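Local coordinates for protein hypothetical bacterial 6-phosphogluconolactonase (Bacteroides fragilis, PDB 3SCY) that is a putative 6-phosphogluconolactonase with a seven-bladed beta-propeller fold that probably hydrolyses a sugar lactone, at residues D11-M16 against R33-T38; N310-P315 against V355-V360; G317-V322 against I330-R335. All coordinates share one frame; numbering follows the deposited sequence.

Contact 1: residues D11-M16 against R33-T38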
loop_
_atom_site.group_PDB
_atom_site.type_symbol
_atom_site.label_atom_id
_atom_site.label_comp_id
_atom_site.label_asym_id
_atom_site.label_seq_id
_atom_site.Cartn_x
_atom_site.Cartn_y
_atom_site.Cartn_z
ATOM N N ASP A 11 -0.862 -19.563 -16.452
ATOM C CA ASP A 11 0.104 -19.686 -15.346
ATOM C C ASP A 11 0.868 -18.395 -15.082
ATOM O O ASP A 11 0.974 -17.949 -13.934
ATOM C CB ASP A 11 1.115 -20.804 -15.635
ATOM C CG ASP A 11 0.537 -22.200 -15.580
ATOM O OD1 ASP A 11 -0.520 -22.383 -14.925
ATOM O OD2 ASP A 11 1.162 -23.115 -16.142
ATOM N N SER A 12 1.359 -17.800 -16.158
ATOM C CA SER A 12 2.131 -16.564 -16.085
ATOM C C SER A 12 1.227 -15.328 -16.169
ATOM O O SER A 12 1.707 -14.206 -16.003
ATOM C CB SER A 12 3.165 -16.546 -17.200
ATOM O OG SER A 12 3.936 -17.737 -17.180
ATOM N N GLU A 13 -0.078 -15.533 -16.399
ATOM C CA GLU A 13 -1.049 -14.455 -16.514
ATOM C C GLU A 13 -1.623 -14.108 -15.181
ATOM O O GLU A 13 -2.347 -14.902 -14.595
ATOM C CB GLU A 13 -2.178 -14.816 -17.490
ATOM C CG GLU A 13 -1.725 -14.831 -18.942
ATOM C CD GLU A 13 -2.799 -15.096 -19.980
ATOM O OE1 GLU A 13 -3.868 -15.644 -19.623
ATOM O OE2 GLU A 13 -2.562 -14.765 -21.164
ATOM N N LEU A 14 -1.331 -12.901 -14.731
ATOM C CA LEU A 14 -1.868 -12.367 -13.492
ATOM C C LEU A 14 -3.087 -11.498 -13.775
ATOM O O LEU A 14 -3.207 -10.949 -14.872
ATOM C CB LEU A 14 -0.787 -11.487 -12.818
ATOM C CG LEU A 14 0.574 -12.114 -12.457
ATOM C CD1 LEU A 14 1.619 -11.018 -12.254
ATOM C CD2 LEU A 14 0.470 -12.906 -11.160
ATOM N N THR A 15 -3.966 -11.321 -12.784
ATOM C CA THR A 15 -5.047 -10.353 -12.908
ATOM C C THR A 15 -4.631 -9.155 -12.090
ATOM O O THR A 15 -4.318 -9.299 -10.914
ATOM C CB THR A 15 -6.418 -10.904 -12.519
ATOM O OG1 THR A 15 -6.655 -12.003 -13.382
ATOM C CG2 THR A 15 -7.536 -9.876 -12.761
HETATM N N MSE A 16 -4.618 -7.987 -12.707
HETATM C CA MSE A 16 -4.190 -6.763 -12.052
HETATM C C MSE A 16 -5.387 -5.833 -11.836
HETATM O O MSE A 16 -6.167 -5.593 -12.759
HETATM C CB MSE A 16 -3.108 -6.072 -12.890
HETATM C CG MSE A 16 -2.615 -4.766 -12.255
HETATM SE SE MSE A 16 -1.072 -4.073 -13.173
HETATM C CE MSE A 16 -1.839 -3.476 -14.586
ATOM N N ARG A 33 -5.312 -8.194 -17.635
ATOM C CA ARG A 33 -4.503 -9.384 -17.546
ATOM C C ARG A 33 -3.060 -8.905 -17.730
ATOM O O ARG A 33 -2.820 -8.060 -18.588
ATOM C CB ARG A 33 -4.882 -10.431 -18.603
ATOM C CG ARG A 33 -4.432 -11.836 -18.184
ATOM C CD ARG A 33 -5.370 -12.427 -17.135
ATOM N NE ARG A 33 -6.646 -12.741 -17.769
ATOM C CZ ARG A 33 -7.803 -12.952 -17.158
ATOM N NH1 ARG A 33 -7.894 -12.866 -15.832
ATOM N NH2 ARG A 33 -8.888 -13.217 -17.865
ATOM N N PHE A 34 -2.117 -9.377 -16.919
ATOM C CA PHE A 34 -0.713 -8.975 -17.095
ATOM C C PHE A 34 0.160 -10.228 -17.126
ATOM O O PHE A 34 0.135 -11.010 -16.170
ATOM C CB PHE A 34 -0.250 -7.995 -15.980
ATOM C CG PHE A 34 1.195 -7.576 -16.186
ATOM C CD1 PHE A 34 1.526 -6.563 -17.091
ATOM C CD2 PHE A 34 2.229 -8.234 -15.526
ATOM C CE1 PHE A 34 2.860 -6.212 -17.319
ATOM C CE2 PHE A 34 3.562 -7.867 -15.744
ATOM C CZ PHE A 34 3.869 -6.870 -16.648
ATOM N N ASN A 35 0.953 -10.409 -18.200
ATOM C CA ASN A 35 1.812 -11.584 -18.290
ATOM C C ASN A 35 3.164 -11.282 -17.633
ATOM O O ASN A 35 3.900 -10.425 -18.125
ATOM C CB ASN A 35 1.969 -12.002 -19.746
ATOM C CG ASN A 35 2.595 -13.346 -19.900
ATOM O OD1 ASN A 35 3.647 -13.646 -19.315
ATOM N ND2 ASN A 35 1.935 -14.208 -20.648
ATOM N N GLU A 36 3.474 -11.958 -16.499
ATOM C CA GLU A 36 4.716 -11.697 -15.746
ATOM C C GLU A 36 5.950 -12.380 -16.386
ATOM O O GLU A 36 7.028 -12.316 -15.807
ATOM C CB GLU A 36 4.596 -12.056 -14.250
ATOM C CG GLU A 36 4.350 -13.527 -13.926
ATOM C CD GLU A 36 4.617 -13.981 -12.500
ATOM O OE1 GLU A 36 4.997 -13.142 -11.648
ATOM O OE2 GLU A 36 4.498 -15.203 -12.250
ATOM N N GLU A 37 5.796 -13.021 -17.551
ATOM C CA GLU A 37 6.970 -13.608 -18.236
ATOM C C GLU A 37 7.288 -12.780 -19.492
ATOM O O GLU A 37 8.435 -12.783 -19.953
ATOM C CB GLU A 37 6.797 -15.116 -18.583
ATOM C CG GLU A 37 6.714 -16.084 -17.399
ATOM C CD GLU A 37 7.834 -16.223 -16.376
ATOM O OE1 GLU A 37 9.011 -15.990 -16.731
ATOM O OE2 GLU A 37 7.536 -16.631 -15.228
ATOM N N THR A 38 6.294 -12.047 -20.041
ATOM C CA THR A 38 6.488 -11.239 -21.257
ATOM C C THR A 38 6.242 -9.730 -21.111
ATOM O O THR A 38 6.708 -8.965 -21.961
ATOM C CB THR A 38 5.594 -11.719 -22.401
ATOM O OG1 THR A 38 4.238 -11.467 -22.050
ATOM C CG2 THR A 38 5.804 -13.193 -22.754
HETATM O O HOH W 1 2.380 -16.618 -11.285
HETATM O O HOH W 2 4.911 -17.117 -14.121
HETATM O O HOH W 3 -0.249 -13.015 -22.139
#
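Leu14 and Phe34 form the hydrogen-bonded pair of an antiparallel beta hairpin, made by the two middle strands of one propeller blade. The exchange is reciprocal: Leu14 N to Phe34 O and Phe34 N to Leu14 O, both 2.8 Å. Glu36 N reaches Ser12 O at 2.9 Å, beyond the strand ends. The face bearing Leu14 and Phe34 is the tight one: Leu14 CD1 lies 3.7 Å from Glu36 CB and at the Phe34 ring edge, 4.3 Å from Phe34 CD2, and Leu321 and Ile332 of the adjoining blade pack on that ring. The opposite face is polar. Arg33 bends at chi2 and chi3, and its guanidinium meets Thr15 OG1 edge-on; Lys84 O accepts from both residues, Glu85 O from Arg33 NH2. A water bridges Glu13 OE2 and Asn35 ND2. The turn is the solvent side: one water joins Asp11 O to Glu36 OE2, and another donates to Glu36 OE2 and Glu37 OE2, with only a weak bond from Ser12 OG. Directional backbone bonds thus fix the register, whereas Glu13 OE1, 4.4 Å from Arg33 NE and well out of the guanidinium plane, probably interacts only through space.

Contact 2: residues N310-P315 against V355-V360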
loop_
_atom_site.group_PDB
_atom_site.type_symbol
_atom_site.label_atom_id
_atom_site.label_comp_id
_atom_site.label_asym_id
_atom_site.label_seq_id
_atom_site.Cartn_x
_atom_site.Cartn_y
_atom_site.Cartn_z
ATOM N N ASN A 310 2.643 4.789 -6.419
ATOM C CA ASN A 310 2.491 3.373 -6.142
ATOM C C ASN A 310 3.167 2.552 -7.211
ATOM O O ASN A 310 3.208 2.959 -8.368
ATOM C CB ASN A 310 0.979 3.048 -6.117
ATOM C CG ASN A 310 0.677 1.592 -5.840
ATOM O OD1 ASN A 310 0.633 0.756 -6.747
ATOM N ND2 ASN A 310 0.570 1.245 -4.574
ATOM N N PHE A 311 3.716 1.390 -6.824
ATOM C CA PHE A 311 4.257 0.474 -7.796
ATOM C C PHE A 311 4.099 -0.933 -7.219
ATOM O O PHE A 311 3.616 -1.098 -6.097
ATOM C CB PHE A 311 5.722 0.821 -8.186
ATOM C CG PHE A 311 6.758 0.698 -7.107
ATOM C CD1 PHE A 311 6.999 1.752 -6.226
ATOM C CD2 PHE A 311 7.534 -0.452 -6.996
ATOM C CE1 PHE A 311 7.967 1.629 -5.221
ATOM C CE2 PHE A 311 8.488 -0.576 -5.980
ATOM C CZ PHE A 311 8.697 0.469 -5.105
ATOM N N ILE A 312 4.471 -1.955 -8.004
ATOM C CA ILE A 312 4.355 -3.341 -7.564
ATOM C C ILE A 312 5.397 -4.166 -8.304
ATOM O O ILE A 312 5.791 -3.809 -9.425
ATOM C CB ILE A 312 2.914 -3.865 -7.809
ATOM C CG1 ILE A 312 2.655 -5.198 -7.069
ATOM C CG2 ILE A 312 2.579 -3.951 -9.324
ATOM C CD1 ILE A 312 1.153 -5.539 -6.972
ATOM N N ILE A 313 5.837 -5.281 -7.687
ATOM C CA ILE A 313 6.749 -6.245 -8.313
ATOM C C ILE A 313 5.938 -7.531 -8.550
ATOM O O ILE A 313 5.195 -7.975 -7.670
ATOM C CB ILE A 313 8.005 -6.479 -7.444
ATOM C CG1 ILE A 313 8.746 -5.147 -7.217
ATOM C CG2 ILE A 313 8.933 -7.528 -8.089
ATOM C CD1 ILE A 313 9.908 -5.220 -6.257
ATOM N N THR A 314 6.115 -8.151 -9.720
ATOM C CA THR A 314 5.417 -9.413 -9.991
ATOM C C THR A 314 5.923 -10.509 -9.039
ATOM O O THR A 314 7.094 -10.483 -8.634
ATOM C CB THR A 314 5.592 -9.806 -11.451
ATOM O OG1 THR A 314 6.998 -9.948 -11.761
ATOM C CG2 THR A 314 4.890 -8.826 -12.412
ATOM N N PRO A 315 5.072 -11.530 -8.733
ATOM C CA PRO A 315 5.503 -12.597 -7.804
ATOM C C PRO A 315 6.778 -13.333 -8.239
ATOM O O PRO A 315 7.538 -13.766 -7.372
ATOM C CB PRO A 315 4.304 -13.554 -7.783
ATOM C CG PRO A 315 3.129 -12.657 -8.053
ATOM C CD PRO A 315 3.644 -11.669 -9.085
ATOM N N VAL A 355 -3.145 5.081 -9.302
ATOM C CA VAL A 355 -2.459 5.282 -8.016
ATOM C C VAL A 355 -2.403 4.013 -7.152
ATOM O O VAL A 355 -1.925 4.095 -6.026
ATOM C CB VAL A 355 -3.085 6.473 -7.207
ATOM C CG1 VAL A 355 -2.837 7.824 -7.892
ATOM C CG2 VAL A 355 -4.585 6.281 -6.962
ATOM N N CYS A 356 -2.891 2.852 -7.633
ATOM C CA CYS A 356 -2.800 1.644 -6.818
ATOM C C CYS A 356 -2.805 0.455 -7.716
ATOM O O CYS A 356 -3.711 0.339 -8.522
ATOM C CB CYS A 356 -3.922 1.561 -5.797
ATOM S SG CYS A 356 -3.766 0.133 -4.693
ATOM N N LEU A 357 -1.801 -0.417 -7.591
ATOM C CA LEU A 357 -1.684 -1.633 -8.366
ATOM C C LEU A 357 -1.691 -2.817 -7.442
ATOM O O LEU A 357 -0.952 -2.828 -6.447
ATOM C CB LEU A 357 -0.377 -1.646 -9.177
ATOM C CG LEU A 357 -0.093 -0.405 -10.037
ATOM C CD1 LEU A 357 1.259 -0.541 -10.745
ATOM C CD2 LEU A 357 -1.193 -0.179 -11.056
ATOM N N LYS A 358 -2.520 -3.815 -7.754
ATOM C CA LYS A 358 -2.548 -5.060 -6.997
ATOM C C LYS A 358 -2.698 -6.234 -7.917
ATOM O O LYS A 358 -3.276 -6.086 -8.994
ATOM C CB LYS A 358 -3.716 -5.082 -5.980
ATOM C CG LYS A 358 -3.599 -4.057 -4.848
ATOM C CD LYS A 358 -2.501 -4.379 -3.842
ATOM C CE LYS A 358 -2.384 -3.255 -2.853
ATOM N NZ LYS A 358 -1.471 -3.617 -1.728
ATOM N N PHE A 359 -2.165 -7.404 -7.523
ATOM C CA PHE A 359 -2.341 -8.622 -8.322
ATOM C C PHE A 359 -3.153 -9.644 -7.569
ATOM O O PHE A 359 -3.091 -9.713 -6.345
ATOM C CB PHE A 359 -0.999 -9.288 -8.689
ATOM C CG PHE A 359 -0.123 -8.516 -9.647
ATOM C CD1 PHE A 359 -0.592 -8.146 -10.906
ATOM C CD2 PHE A 359 1.209 -8.227 -9.325
ATOM C CE1 PHE A 359 0.215 -7.438 -11.790
ATOM C CE2 PHE A 359 2.025 -7.539 -10.219
ATOM C CZ PHE A 359 1.535 -7.164 -11.456
ATOM N N VAL A 360 -3.892 -10.458 -8.324
ATOM C CA VAL A 360 -4.631 -11.654 -7.914
ATOM C C VAL A 360 -4.064 -12.752 -8.848
ATOM O O VAL A 360 -4.043 -12.559 -10.077
ATOM C CB VAL A 360 -6.158 -11.482 -8.010
ATOM C CG1 VAL A 360 -6.894 -12.748 -7.549
ATOM C CG2 VAL A 360 -6.625 -10.269 -7.227
HETATM O O HOH W 4 1.239 -2.007 -4.945
#
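The closure of a beta-propeller, often called Velcro, places the C-terminal strand 354-360 innermost in a blade whose other three strands come from the N-terminal part of the chain. This contact is the seam between that strand and strand 310-313, the innermost strand of the neighbouring blade. The two run nearly parallel, 17° apart; side chains meet side chains and backbone atoms, without a shared backbone ladder. At the Asn310 end this residue reaches across, its CG anti to the backbone N (chi1 180°). Its CB comes to 3.1 Å from Val355 O, and its OD1 accepts from Leu357 N at 2.8 Å. That donor stands above the amide's carbonyl plane, 53° out of it, in a bent bond. The target backbone is itself irregular: Val355 and Cys356 both face Gly19 in a classic beta bulge. Beside Asn310 a water sits between the strands, 2.8 Å from both Phe311 O and Leu357 O, a polar bridge in a largely apolar seam.

Farther along, Ile312 sits between Leu357 and Phe359, and both its branches touch both residues. CG2 reaches Leu357 CB, at 3.8 Å, and Phe359 CE2; CD1 reaches Leu357 O and, at 3.6 Å, Phe359 CD2. Ile313 O lies at the edge of the Phe359 ring, and Pro315 CD is 4.2 Å from Phe359 CD2. Phe311 and Ile313 turn away from the seam, Phe311 meeting His265 edge-to-face in the preceding blade, so alternate residues of one strand serve two blade interfaces. Leu321, from the next strand of the same blade, packs on Ile312, Thr314 and Leu357. At the Thr314 end, Thr314 CG2 approaches the Phe359 ring obliquely, 3.8 Å from Phe359 CE2.

Contact 3: residues G317-V322 against I330-R335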
loop_
_atom_site.group_PDB
_atom_site.type_symbol
_atom_site.label_atom_id
_atom_site.label_comp_id
_atom_site.label_asym_id
_atom_site.label_seq_id
_atom_site.Cartn_x
_atom_site.Cartn_y
_atom_site.Cartn_z
ATOM N N GLY A 317 9.273 -11.926 -9.592
ATOM C CA GLY A 317 10.341 -10.929 -9.483
ATOM C C GLY A 317 10.838 -10.359 -10.790
ATOM O O GLY A 317 11.791 -9.563 -10.802
ATOM N N LYS A 318 10.234 -10.749 -11.922
ATOM C CA LYS A 318 10.758 -10.336 -13.220
ATOM C C LYS A 318 10.414 -8.897 -13.614
ATOM O O LYS A 318 11.196 -8.278 -14.329
ATOM C CB LYS A 318 10.306 -11.308 -14.336
ATOM C CG LYS A 318 10.808 -10.941 -15.723
ATOM C CD LYS A 318 10.510 -11.998 -16.753
ATOM C CE LYS A 318 11.147 -11.611 -18.066
ATOM N NZ LYS A 318 10.945 -12.663 -19.088
ATOM N N TYR A 319 9.229 -8.390 -13.222
ATOM C CA TYR A 319 8.854 -7.032 -13.612
ATOM C C TYR A 319 8.454 -6.171 -12.421
ATOM O O TYR A 319 7.964 -6.664 -11.393
ATOM C CB TYR A 319 7.671 -7.041 -14.614
ATOM C CG TYR A 319 7.977 -7.707 -15.930
ATOM C CD1 TYR A 319 8.750 -7.065 -16.895
ATOM C CD2 TYR A 319 7.481 -8.970 -16.225
ATOM C CE1 TYR A 319 9.041 -7.677 -18.113
ATOM C CE2 TYR A 319 7.775 -9.596 -17.438
ATOM C CZ TYR A 319 8.549 -8.939 -18.383
ATOM O OH TYR A 319 8.874 -9.524 -19.599
ATOM N N LEU A 320 8.710 -4.863 -12.586
ATOM C CA LEU A 320 8.338 -3.820 -11.647
ATOM C C LEU A 320 7.474 -2.817 -12.417
ATOM O O LEU A 320 7.904 -2.254 -13.443
ATOM C CB LEU A 320 9.613 -3.178 -11.063
ATOM C CG LEU A 320 9.394 -2.232 -9.871
ATOM C CD1 LEU A 320 10.637 -2.142 -8.988
ATOM C CD2 LEU A 320 8.966 -0.839 -10.333
ATOM N N LEU A 321 6.217 -2.680 -11.965
ATOM C CA LEU A 321 5.233 -1.834 -12.627
ATOM C C LEU A 321 4.993 -0.589 -11.830
ATOM O O LEU A 321 4.735 -0.685 -10.624
ATOM C CB LEU A 321 3.901 -2.583 -12.801
ATOM C CG LEU A 321 3.887 -3.800 -13.734
ATOM C CD1 LEU A 321 4.516 -5.027 -13.097
ATOM C CD2 LEU A 321 2.452 -4.195 -14.074
ATOM N N VAL A 322 5.110 0.581 -12.484
ATOM C CA VAL A 322 4.983 1.878 -11.822
ATOM C C VAL A 322 3.749 2.651 -12.279
ATOM O O VAL A 322 3.640 2.989 -13.455
ATOM C CB VAL A 322 6.233 2.762 -12.042
ATOM C CG1 VAL A 322 6.116 4.072 -11.263
ATOM C CG2 VAL A 322 7.503 2.014 -11.647
ATOM N N ILE A 330 0.914 3.291 -16.686
ATOM C CA ILE A 330 1.534 2.275 -15.854
ATOM C C ILE A 330 2.768 1.873 -16.648
ATOM O O ILE A 330 2.617 1.319 -17.742
ATOM C CB ILE A 330 0.655 1.077 -15.484
ATOM C CG1 ILE A 330 -0.507 1.545 -14.634
ATOM C CG2 ILE A 330 1.507 0.019 -14.717
ATOM C CD1 ILE A 330 -1.743 0.556 -14.707
ATOM N N GLN A 331 3.975 2.231 -16.178
ATOM C CA GLN A 331 5.214 1.894 -16.878
ATOM C C GLN A 331 5.692 0.525 -16.460
ATOM O O GLN A 331 5.643 0.195 -15.259
ATOM C CB GLN A 331 6.277 2.905 -16.538
ATOM C CG GLN A 331 6.278 4.159 -17.344
ATOM C CD GLN A 331 7.513 4.920 -16.936
ATOM O OE1 GLN A 331 7.707 5.217 -15.763
ATOM N NE2 GLN A 331 8.407 5.166 -17.870
ATOM N N ILE A 332 6.199 -0.263 -17.421
ATOM C CA ILE A 332 6.633 -1.618 -17.128
ATOM C C ILE A 332 8.156 -1.715 -17.220
ATOM O O ILE A 332 8.720 -1.440 -18.287
ATOM C CB ILE A 332 5.959 -2.657 -18.085
ATOM C CG1 ILE A 332 4.466 -2.351 -18.409
ATOM C CG2 ILE A 332 6.196 -4.101 -17.621
ATOM C CD1 ILE A 332 3.498 -2.293 -17.182
ATOM N N PHE A 333 8.812 -2.123 -16.123
ATOM C CA PHE A 333 10.263 -2.297 -16.081
ATOM C C PHE A 333 10.646 -3.739 -15.869
ATOM O O PHE A 333 10.065 -4.431 -15.039
ATOM C CB PHE A 333 10.923 -1.448 -14.973
ATOM C CG PHE A 333 10.740 0.035 -15.147
ATOM C CD1 PHE A 333 9.627 0.683 -14.603
ATOM C CD2 PHE A 333 11.686 0.796 -15.826
ATOM C CE1 PHE A 333 9.436 2.051 -14.805
ATOM C CE2 PHE A 333 11.484 2.157 -16.039
ATOM C CZ PHE A 333 10.387 2.787 -15.491
ATOM N N GLU A 334 11.611 -4.215 -16.638
ATOM C CA GLU A 334 12.145 -5.544 -16.423
ATOM C C GLU A 334 13.248 -5.436 -15.372
ATOM O O GLU A 334 14.043 -4.497 -15.431
ATOM C CB GLU A 334 12.662 -6.148 -17.742
ATOM C CG GLU A 334 13.120 -7.586 -17.569
ATOM C CD GLU A 334 13.456 -8.371 -18.819
ATOM O OE1 GLU A 334 13.209 -7.861 -19.937
ATOM O OE2 GLU A 334 13.933 -9.520 -18.672
ATOM N N ARG A 335 13.276 -6.361 -14.413
ATOM C CA ARG A 335 14.268 -6.444 -13.349
ATOM C C ARG A 335 15.387 -7.374 -13.695
ATOM O O ARG A 335 15.149 -8.509 -14.116
ATOM C CB ARG A 335 13.652 -6.986 -12.058
ATOM C CG ARG A 335 12.726 -6.049 -11.334
ATOM C CD ARG A 335 12.409 -6.549 -9.924
ATOM N NE ARG A 335 13.563 -6.567 -9.026
ATOM C CZ ARG A 335 14.208 -7.657 -8.622
ATOM N NH1 ARG A 335 13.773 -8.863 -8.967
ATOM N NH2 ARG A 335 15.284 -7.549 -7.853
HETATM O O HOH W 5 10.571 -8.033 -21.332
#
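Tyr319 turns one ring edge to the facing strand of an antiparallel hairpin, strands 319-324 and 329-335, the middle pair of a propeller blade; Phe333 O is near the plane of the ring and 3.5 Å from Tyr319 CD1. Over one face of the tyrosine lies Lys318 CG, 3.7 Å above the plane and offset toward the rim; a water at the ring's edge joins Tyr319 OH to Glu334 OE1. Phe333 repeats the edge arrangement on the other side of the sheet: Leu320 O lies in the plane of its ring, and Val322 CG2 comes obliquely to 3.7 Å from Phe333 CE1. Backbone bonds tie Leu320 to Phe333 and Val322 to Gln331 in both directions, and Arg335 N donates to Lys318 O. On the Tyr319 side, Leu321 and Ile332 lie side by side, pointing the same way, with Leu321 CG 3.8 Å from Ile332 CD1; Met16 of the adjoining blade packs on Leu321. Lys318 NZ is bonded to Glu37 O and stays 4.4 Å from Glu334 OE2, a distant attraction of charges. A sodium ion, bound by Gln302 and Leu342, lies about 6 Å from the Phe333 side chain. At the hairpin's open end the Arg335 chain bends at chi3, and NH1 of its flat guanidinium donates at 2.8 Å, in plane, to a lone pair of Gly317 O.

In the fold
Contacts 1 and 3 are equivalent pairings in adjacent blades, each joining the two middle strands of a four-stranded antiparallel sheet, and both rely on backbone ladders. Contact 2 links those blades through their innermost strands, about 9 Å from the centre of the chain, and depends mainly on apolar side chains. Contact 3 is also buried, whereas contact 1, the farthest from the centre, is only partly so and is hydrated along its turn. Strands 354-360 and 310-313 join the sheets of contacts 1 and 3 through contacts that include the probable hydrogen bonds Val360 N to Thr15 O and Leu321 N to Ile312 O. Near the surface, polar groups of 36-38 and 318-319 complete the junction.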